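Local coordinates for phosphoglycerol transferase GacH (Streptococcus pyogenes MGAS5005, PDB 6DGM), which probably transfers glycerol phosphate onto streptococcal rhamnose polysaccharide, using a manganese-binding domain of the sulfatase and alkaline phosphatase clan that holds sn-glycerol-1-phosphate, at residues Ile136-Ala141 with Phe201-Met206; Ile42-Glu47 with Val265-Asp270; Asp168-Ile173 with Asp182-Asn187. All coordinates share one frame; numbering follows the deposited sequence.

Contact 1: residues Ile136-Ala141 with Phe201-Met206; sequences IAMHPA and FSVITM. With 1GP (sn-glycerol-1-phosphate), chain D.
H139 joins the ligand to the neighbouring strand through the two nitrogens of one imidazole. Its NE2 lies 2.7 Å from O2, the terminal hydroxyl of sn-glycerol-1-phosphate, in a hydrogen bond that either atom could donate. R148, N145 and H209 also bind the ligand. Across the ring, H139 ND1 donates to I204 O at 2.8 Å, almost straight (172°). I204 O lies in the imidazole plane, whereas ND1 stands well above the carbonyl plane. The ring, its CG anti to the backbone N (chi1 177°), packs against I204, whose CG2 is 3.5 Å from H139 ND1. M206 completes this shell: its CG approaches H139 CE1 obliquely at 3.5 Å, its sulfur near ligand C3. P140, the centre of an inverse gamma turn closed by A141 N to H139 O, sets its CG 3.9 Å from M206 CB.

In the mixed central sheet of the alkaline phosphatase-like fold, strands 136-139 and 201-204 run parallel, joined by S202 N to I136 O, M138 N to S202 O and I204 N to M138 O. On the face bearing I136, M138, F201 and V203, I136 CD1 packs 3.8 Å from F201 CE2. M138 SD meets the edge of the same ring, 5.3 Å from its centroid, as a Met-aromatic contact. With ND1 anchored on a backbone carbonyl, the imidazole has its rotation fixed and its NE2 aimed at the ligand's glycerol end.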
loop_
_atom_site.group_PDB
_atom_site.type_symbol
_atom_site.label_atom_id
_atom_site.label_comp_id
_atom_site.label_asym_id
_atom_site.label_seq_id
_atom_site.Cartn_x
_atom_site.Cartn_y
_atom_site.Cartn_z
ATOM N N ILE A 136 -14.507 4.444 -1.976
ATOM C CA ILE A 136 -14.896 4.075 -0.620
ATOM C C ILE A 136 -13.652 3.879 0.227
ATOM O O ILE A 136 -12.763 3.116 -0.157
ATOM C CB ILE A 136 -15.741 2.779 -0.619
ATOM C CG1 ILE A 136 -17.012 2.971 -1.453
ATOM C CG2 ILE A 136 -16.024 2.328 0.832
ATOM C CD1 ILE A 136 -17.809 1.677 -1.698
ATOM N N ALA A 137 -13.590 4.557 1.383
ATOM C CA ALA A 137 -12.551 4.334 2.374
ATOM C C ALA A 137 -13.133 3.652 3.606
ATOM O O ALA A 137 -14.307 3.820 3.919
ATOM C CB ALA A 137 -11.891 5.672 2.800
ATOM N N MET A 138 -12.300 2.876 4.298
ATOM C CA MET A 138 -12.735 2.119 5.466
ATOM C C MET A 138 -11.604 2.005 6.471
ATOM O O MET A 138 -10.506 1.581 6.106
ATOM C CB MET A 138 -13.139 0.699 5.048
ATOM C CG MET A 138 -14.214 0.678 4.005
ATOM S SD MET A 138 -14.601 -0.998 3.403
ATOM C CE MET A 138 -14.885 -1.820 4.878
ATOM N N HIS A 139 -11.887 2.332 7.736
ATOM C CA HIS A 139 -10.901 2.179 8.806
ATOM C C HIS A 139 -11.593 2.106 10.163
ATOM O O HIS A 139 -12.297 3.049 10.539
ATOM C CB HIS A 139 -9.945 3.368 8.812
ATOM C CG HIS A 139 -8.946 3.334 9.932
ATOM N ND1 HIS A 139 -8.090 2.272 10.130
ATOM C CD2 HIS A 139 -8.635 4.249 10.883
ATOM C CE1 HIS A 139 -7.297 2.533 11.157
ATOM N NE2 HIS A 139 -7.622 3.719 11.642
ATOM N N PRO A 140 -11.433 1.007 10.935
ATOM C CA PRO A 140 -12.180 0.902 12.202
ATOM C C PRO A 140 -11.514 1.641 13.366
ATOM O O PRO A 140 -11.104 1.056 14.366
ATOM C CB PRO A 140 -12.294 -0.613 12.410
ATOM C CG PRO A 140 -11.314 -1.248 11.547
ATOM C CD PRO A 140 -10.860 -0.286 10.504
ATOM N N ALA A 141 -11.435 2.957 13.233
ATOM C CA ALA A 141 -11.079 3.850 14.332
ATOM C C ALA A 141 -11.718 5.194 13.996
ATOM O O ALA A 141 -12.690 5.250 13.234
ATOM C CB ALA A 141 -9.558 3.902 14.534
ATOM N N PHE A 201 -11.588 0.867 -3.418
ATOM C CA PHE A 201 -11.627 0.807 -1.966
ATOM C C PHE A 201 -10.237 1.075 -1.417
ATOM O O PHE A 201 -9.264 0.476 -1.876
ATOM C CB PHE A 201 -12.013 -0.600 -1.500
ATOM C CG PHE A 201 -13.461 -0.969 -1.731
ATOM C CD1 PHE A 201 -13.896 -1.413 -2.973
ATOM C CD2 PHE A 201 -14.365 -0.923 -0.689
ATOM C CE1 PHE A 201 -15.220 -1.779 -3.169
ATOM C CE2 PHE A 201 -15.672 -1.296 -0.866
ATOM C CZ PHE A 201 -16.111 -1.727 -2.120
ATOM N N SER A 202 -10.155 1.955 -0.421
ATOM C CA SER A 202 -8.937 2.145 0.358
ATOM C C SER A 202 -9.240 1.711 1.779
ATOM O O SER A 202 -10.012 2.372 2.479
ATOM C CB SER A 202 -8.474 3.596 0.350
ATOM O OG SER A 202 -7.255 3.708 1.099
ATOM N N VAL A 203 -8.631 0.614 2.207
ATOM C CA VAL A 203 -8.964 -0.030 3.471
ATOM C C VAL A 203 -7.736 -0.037 4.364
ATOM O O VAL A 203 -6.627 -0.351 3.915
ATOM C CB VAL A 203 -9.458 -1.463 3.215
ATOM C CG1 VAL A 203 -9.835 -2.136 4.509
ATOM C CG2 VAL A 203 -10.647 -1.468 2.249
ATOM N N ILE A 204 -7.942 0.290 5.639
ATOM C CA ILE A 204 -6.884 0.286 6.640
ATOM C C ILE A 204 -7.397 -0.504 7.841
ATOM O O ILE A 204 -8.295 -0.041 8.557
ATOM C CB ILE A 204 -6.498 1.707 7.063
ATOM C CG1 ILE A 204 -6.096 2.583 5.867
ATOM C CG2 ILE A 204 -5.340 1.677 8.067
ATOM C CD1 ILE A 204 -7.258 3.414 5.308
ATOM N N THR A 205 -6.824 -1.676 8.072
ATOM C CA THR A 205 -7.333 -2.517 9.147
ATOM C C THR A 205 -6.855 -2.007 10.502
ATOM O O THR A 205 -6.040 -1.079 10.602
ATOM C CB THR A 205 -6.949 -3.984 8.972
ATOM O OG1 THR A 205 -5.540 -4.146 9.190
ATOM C CG2 THR A 205 -7.337 -4.496 7.591
ATOM N N MET A 206 -7.369 -2.644 11.563
ATOM C CA MET A 206 -6.937 -2.344 12.919
ATOM C C MET A 206 -6.647 -3.564 13.782
ATOM O O MET A 206 -6.002 -3.401 14.822
ATOM C CB MET A 206 -7.991 -1.491 13.639
ATOM C CG MET A 206 -7.819 -0.006 13.492
ATOM S SD MET A 206 -6.252 0.573 14.203
ATOM C CE MET A 206 -6.718 1.053 15.855
HETATM C C3 1GP D . -4.974 4.257 13.620
HETATM O O3 1GP D . -4.022 3.822 11.417
HETATM C C2 1GP D . -3.748 4.337 12.736
HETATM O O2 1GP D . -6.003 5.160 13.219
HETATM C C1 1GP D . -2.585 3.578 13.356
HETATM O O1P 1GP D . -1.361 3.907 12.691
HETATM O O2P 1GP D . 0.334 1.903 13.121
HETATM O O3P 1GP D . 1.057 4.405 12.750
HETATM O O4P 1GP D . -0.115 3.687 14.892
HETATM P P 1GP D . 0.034 3.423 13.362
#

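Contact 2: residues Ile42-Glu47 with Val265-Asp270; sequences IYLLSE and VVFYGD. With MN (manganese (II) ion), chain C; 1GP (sn-glycerol-1-phosphate), chain D.
D270 and E47 grip one manganese ion from the ends of adjacent strands: D270 OD2 binds it at 2.1 Å, and E47 chelates it with OE1 at 2.2 Å and OE2 at 2.3 Å. The two carboxylate planes are turned 76° apart, and the metal lets E47 OE2 and D270 OD2 sit only 3.2 Å from each other. Ligand O2P, T89 and H271 complete the site, while S48 N holds D270 OD1. A bend at chi2 (55°) brings the E47 carboxylate back toward D270 although its CB points away.

Strands 42-46 and 265-269 run parallel in the mixed central sheet of the alkaline phosphatase-like fold, which thus presents metal ligands at its C-terminal strand ends. Four backbone bonds join them, the shortest from L44 N to V266 O at 2.7 Å. On the face carrying L45 and Y268, L45 CA lies over the tyrosine ring, 4.1 Å from its centroid, as a CH-pi contact, and L45 CD2 lies over one face of the D270 carboxylate, 3.6 Å from D270 CG. On the other face, L44 CD1 meets F267 CD2 obliquely, S46 CB touches F267 CZ at 3.6 Å, and Y186 of helix 182-192 covers L44 and F267.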
loop_
_atom_site.group_PDB
_atom_site.type_symbol
_atom_site.label_atom_id
_atom_site.label_comp_id
_atom_site.label_asym_id
_atom_site.label_seq_id
_atom_site.Cartn_x
_atom_site.Cartn_y
_atom_site.Cartn_z
ATOM N N ILE A 42 -9.087 -2.888 -4.752
ATOM C CA ILE A 42 -9.102 -2.791 -3.296
ATOM C C ILE A 42 -7.660 -2.671 -2.819
ATOM O O ILE A 42 -6.861 -3.586 -3.038
ATOM C CB ILE A 42 -9.768 -4.018 -2.659
ATOM C CG1 ILE A 42 -11.224 -4.152 -3.122
ATOM C CG2 ILE A 42 -9.686 -3.911 -1.138
ATOM C CD1 ILE A 42 -11.813 -5.547 -2.912
ATOM N N TYR A 43 -7.321 -1.550 -2.193
ATOM C CA TYR A 43 -6.027 -1.385 -1.538
ATOM C C TYR A 43 -6.239 -1.732 -0.073
ATOM O O TYR A 43 -7.011 -1.062 0.615
ATOM C CB TYR A 43 -5.486 0.038 -1.680
ATOM C CG TYR A 43 -4.780 0.346 -2.982
ATOM C CD1 TYR A 43 -4.953 -0.450 -4.105
ATOM C CD2 TYR A 43 -3.951 1.452 -3.092
ATOM C CE1 TYR A 43 -4.308 -0.152 -5.300
ATOM C CE2 TYR A 43 -3.303 1.754 -4.275
ATOM C CZ TYR A 43 -3.480 0.958 -5.371
ATOM O OH TYR A 43 -2.827 1.254 -6.555
ATOM N N LEU A 44 -5.599 -2.798 0.383
ATOM C CA LEU A 44 -5.870 -3.394 1.694
ATOM C C LEU A 44 -4.586 -3.289 2.504
ATOM O O LEU A 44 -3.674 -4.107 2.354
ATOM C CB LEU A 44 -6.292 -4.840 1.511
ATOM C CG LEU A 44 -7.079 -5.528 2.632
ATOM C CD1 LEU A 44 -6.337 -5.423 3.948
ATOM C CD2 LEU A 44 -8.460 -4.952 2.769
ATOM N N LEU A 45 -4.496 -2.246 3.326
ATOM C CA LEU A 45 -3.398 -2.069 4.269
ATOM C C LEU A 45 -3.726 -2.928 5.479
ATOM O O LEU A 45 -4.679 -2.645 6.205
ATOM C CB LEU A 45 -3.264 -0.594 4.623
ATOM C CG LEU A 45 -2.061 -0.177 5.484
ATOM C CD1 LEU A 45 -1.899 1.343 5.529
ATOM C CD2 LEU A 45 -2.150 -0.754 6.916
ATOM N N SER A 46 -2.952 -3.986 5.674
ATOM C CA SER A 46 -3.156 -4.953 6.750
ATOM C C SER A 46 -2.210 -4.552 7.884
ATOM O O SER A 46 -1.003 -4.816 7.833
ATOM C CB SER A 46 -2.881 -6.361 6.235
ATOM O OG SER A 46 -3.155 -7.335 7.234
ATOM N N GLU A 47 -2.762 -3.875 8.883
ATOM C CA GLU A 47 -1.983 -3.250 9.940
ATOM C C GLU A 47 -0.998 -4.219 10.564
ATOM O O GLU A 47 -1.372 -5.281 11.054
ATOM C CB GLU A 47 -2.965 -2.739 10.993
ATOM C CG GLU A 47 -2.321 -2.142 12.258
ATOM C CD GLU A 47 -1.344 -1.033 11.938
ATOM O OE1 GLU A 47 -0.151 -1.209 12.244
ATOM O OE2 GLU A 47 -1.764 0.000 11.388
ATOM N N VAL A 265 -6.941 -7.014 -5.686
ATOM C CA VAL A 265 -6.591 -6.617 -4.327
ATOM C C VAL A 265 -5.084 -6.395 -4.269
ATOM O O VAL A 265 -4.302 -7.269 -4.668
ATOM C CB VAL A 265 -6.987 -7.699 -3.309
ATOM C CG1 VAL A 265 -6.571 -7.289 -1.906
ATOM C CG2 VAL A 265 -8.493 -8.005 -3.364
ATOM N N VAL A 266 -4.682 -5.233 -3.762
ATOM C CA VAL A 266 -3.302 -4.954 -3.387
ATOM C C VAL A 266 -3.258 -5.058 -1.866
ATOM O O VAL A 266 -3.832 -4.222 -1.170
ATOM C CB VAL A 266 -2.853 -3.566 -3.855
ATOM C CG1 VAL A 266 -1.413 -3.312 -3.438
ATOM C CG2 VAL A 266 -3.017 -3.412 -5.371
ATOM N N PHE A 267 -2.620 -6.105 -1.352
ATOM C CA PHE A 267 -2.623 -6.443 0.065
ATOM C C PHE A 267 -1.202 -6.300 0.578
ATOM O O PHE A 267 -0.274 -6.846 -0.017
ATOM C CB PHE A 267 -3.066 -7.906 0.206
ATOM C CG PHE A 267 -3.162 -8.387 1.619
ATOM C CD1 PHE A 267 -2.033 -8.852 2.274
ATOM C CD2 PHE A 267 -4.380 -8.401 2.282
ATOM C CE1 PHE A 267 -2.106 -9.307 3.577
ATOM C CE2 PHE A 267 -4.458 -8.866 3.601
ATOM C CZ PHE A 267 -3.311 -9.316 4.237
ATOM N N TYR A 268 -1.027 -5.603 1.705
ATOM C CA TYR A 268 0.323 -5.389 2.202
ATOM C C TYR A 268 0.292 -5.060 3.685
ATOM O O TYR A 268 -0.654 -4.441 4.177
ATOM C CB TYR A 268 1.047 -4.259 1.432
ATOM C CG TYR A 268 0.480 -2.877 1.691
ATOM C CD1 TYR A 268 -0.695 -2.455 1.078
ATOM C CD2 TYR A 268 1.134 -1.985 2.545
ATOM C CE1 TYR A 268 -1.207 -1.191 1.306
ATOM C CE2 TYR A 268 0.625 -0.714 2.782
ATOM C CZ TYR A 268 -0.535 -0.324 2.157
ATOM O OH TYR A 268 -1.018 0.941 2.394
ATOM N N GLY A 269 1.348 -5.465 4.384
ATOM C CA GLY A 269 1.563 -4.950 5.721
ATOM C C GLY A 269 2.286 -3.617 5.652
ATOM O O GLY A 269 3.212 -3.414 4.859
ATOM N N ASP A 270 1.861 -2.680 6.508
ATOM C CA ASP A 270 2.441 -1.338 6.460
ATOM C C ASP A 270 3.844 -1.274 7.058
ATOM O O ASP A 270 4.680 -0.494 6.591
ATOM C CB ASP A 270 1.507 -0.294 7.076
ATOM C CG ASP A 270 1.059 -0.621 8.509
ATOM O OD1 ASP A 270 1.195 -1.775 8.972
ATOM O OD2 ASP A 270 0.577 0.309 9.194
HETATM MN MN MN C . 0.411 0.696 11.216
HETATM C C3 1GP D . -4.974 4.257 13.620
HETATM O O3 1GP D . -4.022 3.822 11.417
HETATM C C2 1GP D . -3.748 4.337 12.736
HETATM O O2 1GP D . -6.003 5.160 13.219
HETATM C C1 1GP D . -2.585 3.578 13.356
HETATM O O1P 1GP D . -1.361 3.907 12.691
HETATM O O2P 1GP D . 0.334 1.903 13.121
HETATM O O3P 1GP D . 1.057 4.405 12.750
HETATM O O4P 1GP D . -0.115 3.687 14.892
HETATM P P 1GP D . 0.034 3.423 13.362
#

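Contact 3: residues Asp168-Ile173 with Asp182-Asn187; sequences DKFKNI and DKTVYN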
loop_
_atom_site.group_PDB
_atom_site.type_symbol
_atom_site.label_atom_id
_atom_site.label_comp_id
_atom_site.label_asym_id
_atom_site.label_seq_id
_atom_site.Cartn_x
_atom_site.Cartn_y
_atom_site.Cartn_z
ATOM N N ASP A 168 -20.649 7.184 7.931
ATOM C CA ASP A 168 -20.630 5.807 7.446
ATOM C C ASP A 168 -20.094 4.868 8.518
ATOM O O ASP A 168 -19.015 5.103 9.072
ATOM C CB ASP A 168 -19.757 5.731 6.192
ATOM C CG ASP A 168 -20.164 6.753 5.139
ATOM O OD1 ASP A 168 -21.337 6.706 4.717
ATOM O OD2 ASP A 168 -19.321 7.603 4.761
ATOM N N LYS A 169 -20.848 3.793 8.796
ATOM C CA LYS A 169 -20.539 2.882 9.884
ATOM C C LYS A 169 -20.305 1.460 9.388
ATOM O O LYS A 169 -20.888 1.027 8.394
ATOM C CB LYS A 169 -21.708 2.829 10.889
ATOM C CG LYS A 169 -22.201 4.180 11.366
ATOM C CD LYS A 169 -21.115 4.961 12.103
ATOM C CE LYS A 169 -21.672 6.305 12.578
ATOM N NZ LYS A 169 -20.634 7.176 13.198
ATOM N N PHE A 170 -19.443 0.739 10.103
ATOM C CA PHE A 170 -19.326 -0.692 9.914
ATOM C C PHE A 170 -20.539 -1.396 10.506
ATOM O O PHE A 170 -21.078 -0.982 11.539
ATOM C CB PHE A 170 -18.095 -1.229 10.625
ATOM C CG PHE A 170 -16.797 -0.862 9.995
ATOM C CD1 PHE A 170 -16.143 0.300 10.358
ATOM C CD2 PHE A 170 -16.210 -1.689 9.055
ATOM C CE1 PHE A 170 -14.936 0.644 9.792
ATOM C CE2 PHE A 170 -14.997 -1.357 8.481
ATOM C CZ PHE A 170 -14.357 -0.183 8.853
ATOM N N LYS A 171 -20.961 -2.462 9.850
ATOM C CA LYS A 171 -22.040 -3.305 10.334
ATOM C C LYS A 171 -21.481 -4.582 10.951
ATOM O O LYS A 171 -20.411 -5.069 10.566
ATOM C CB LYS A 171 -22.985 -3.658 9.182
ATOM C CG LYS A 171 -23.726 -2.450 8.628
ATOM C CD LYS A 171 -24.639 -2.846 7.465
ATOM C CE LYS A 171 -25.408 -1.644 6.931
ATOM N NZ LYS A 171 -26.335 -2.027 5.822
ATOM N N ASN A 172 -22.215 -5.109 11.934
ATOM C CA ASN A 172 -21.898 -6.390 12.555
ATOM C C ASN A 172 -20.452 -6.412 13.051
ATOM O O ASN A 172 -19.626 -7.220 12.622
ATOM C CB ASN A 172 -22.132 -7.538 11.575
ATOM C CG ASN A 172 -23.512 -7.499 10.945
ATOM O OD1 ASN A 172 -23.656 -7.584 9.721
ATOM N ND2 ASN A 172 -24.525 -7.335 11.772
ATOM N N ILE A 173 -20.151 -5.475 13.940
ATOM C CA ILE A 173 -18.788 -5.287 14.423
ATOM C C ILE A 173 -18.483 -6.341 15.475
ATOM O O ILE A 173 -19.253 -6.528 16.424
ATOM C CB ILE A 173 -18.624 -3.879 15.008
ATOM C CG1 ILE A 173 -18.821 -2.813 13.935
ATOM C CG2 ILE A 173 -17.258 -3.709 15.651
ATOM C CD1 ILE A 173 -18.921 -1.421 14.504
ATOM N N ASP A 182 -10.418 -8.309 11.531
ATOM C CA ASP A 182 -10.299 -8.273 10.073
ATOM C C ASP A 182 -11.518 -8.911 9.409
ATOM O O ASP A 182 -11.939 -8.465 8.341
ATOM C CB ASP A 182 -9.018 -8.976 9.622
ATOM C CG ASP A 182 -7.765 -8.180 9.930
ATOM O OD1 ASP A 182 -7.849 -7.004 10.335
ATOM O OD2 ASP A 182 -6.670 -8.743 9.744
ATOM N N LYS A 183 -12.118 -9.932 10.040
ATOM C CA LYS A 183 -13.350 -10.502 9.491
ATOM C C LYS A 183 -14.411 -9.421 9.317
ATOM O O LYS A 183 -15.082 -9.358 8.278
ATOM C CB LYS A 183 -13.863 -11.622 10.393
ATOM C CG LYS A 183 -15.182 -12.247 9.958
ATOM C CD LYS A 183 -15.543 -13.378 10.916
ATOM C CE LYS A 183 -16.813 -14.075 10.491
ATOM N NZ LYS A 183 -17.093 -15.240 11.396
ATOM N N THR A 184 -14.582 -8.559 10.329
ATOM C CA THR A 184 -15.537 -7.465 10.215
ATOM C C THR A 184 -15.207 -6.594 9.013
ATOM O O THR A 184 -16.094 -6.248 8.216
ATOM C CB THR A 184 -15.532 -6.618 11.481
ATOM O OG1 THR A 184 -16.027 -7.388 12.582
ATOM C CG2 THR A 184 -16.414 -5.397 11.321
ATOM N N VAL A 185 -13.930 -6.213 8.877
ATOM C CA VAL A 185 -13.540 -5.357 7.755
ATOM C C VAL A 185 -13.847 -6.042 6.425
ATOM O O VAL A 185 -14.481 -5.458 5.526
ATOM C CB VAL A 185 -12.059 -4.967 7.877
ATOM C CG1 VAL A 185 -11.606 -4.216 6.647
ATOM C CG2 VAL A 185 -11.849 -4.119 9.138
ATOM N N TYR A 186 -13.405 -7.296 6.276
ATOM C CA TYR A 186 -13.591 -8.004 5.014
ATOM C C TYR A 186 -15.067 -8.142 4.671
ATOM O O TYR A 186 -15.462 -7.951 3.514
ATOM C CB TYR A 186 -12.938 -9.382 5.102
ATOM C CG TYR A 186 -11.423 -9.398 5.177
ATOM C CD1 TYR A 186 -10.663 -8.423 4.562
ATOM C CD2 TYR A 186 -10.757 -10.402 5.859
ATOM C CE1 TYR A 186 -9.285 -8.449 4.629
ATOM C CE2 TYR A 186 -9.392 -10.440 5.920
ATOM C CZ TYR A 186 -8.658 -9.459 5.294
ATOM O OH TYR A 186 -7.286 -9.502 5.348
ATOM N N ASN A 187 -15.907 -8.459 5.662
ATOM C CA ASN A 187 -17.317 -8.663 5.373
ATOM C C ASN A 187 -18.010 -7.351 5.051
ATOM O O ASN A 187 -18.956 -7.327 4.254
ATOM C CB ASN A 187 -17.978 -9.425 6.511
ATOM C CG ASN A 187 -17.702 -10.913 6.415
ATOM O OD1 ASN A 187 -17.378 -11.423 5.334
ATOM N ND2 ASN A 187 -17.848 -11.616 7.518
HETATM O O HOH W 1 -17.721 -9.534 12.327
#
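The ring of F170 meets V185 and T184 obliquely, taking a methyl group from each: V185 CG2 lies 4.2 Å from F170 CE2, and T184 CG2 is 4.4 Å from F170 CD2. P140 and L161 also touch this phenyl group, which therefore joins the loop to the central sheet as well as to the helix.

The motif is a loop, a short antiparallel hairpin (strands 175-176 and 179-180) and a helix, with the loop folded back onto the first turn of helix 182-192. Within the alpha/beta fold of this sulfatase-like domain, the contact lies toward the periphery, the F170 side chain about 11 Å from the bound sn-glycerol-1-phosphate (nearest atoms). Only a modest area is buried, and it is largely the work of two residues, F170 and T184, whose CB atoms both point across the gap.

T184 divides its two branches by chemistry. Its chi1 of -66° sets OG1 beside the backbone N, anti to the carbonyl carbon, which leaves CG2 anti to the N. CG2 faces the loop, coming 4.1 Å from K171 O, while OG1 is engaged by S181 OG and E174 N. T184 OG1 stands 3.6 Å from N172 O without bonding to it. A water to one side of this pair hydrogen-bonds to both, donating to N172 O at 3.0 Å and lying 2.7 Å from T184 OG1. N172 itself has positive phi (53°), a left-handed conformation that swings the chain back toward the hairpin. A second polar link comes from N188 further along the helix: its OD1 accepts from K171 N while its ND2 donates to T184 O, so that one amide group ties loop to helix. The methyl CG2 of T184 also rests 3.9 Å from I173 CA.

Overall arrangement
Contacts 1 and 2 are adjacent portions of one sheet, with centres 10 Å apart, because strands 200-204 and 40-46 are neighbours in it. V203 N bonds to Y43 O at 2.8 Å, and T205 OG1 lies 2.8 Å from E47 N, tying contact 1 to the base of a manganese ligand. The two contacts hold opposite ends of sn-glycerol-1-phosphate, the glycerol hydroxyl in contact 1 and the metal-bound phosphate in contact 2. Contact 3 has its centre about 10 Å from that of contact 1 and 16 Å from that of contact 2. Its helix and loop pack on the sheet face bearing M138 and V203: V185 CG1 lies 3.5 Å from V203 CG1, and M138 CE is 3.6 Å from F170 CE2.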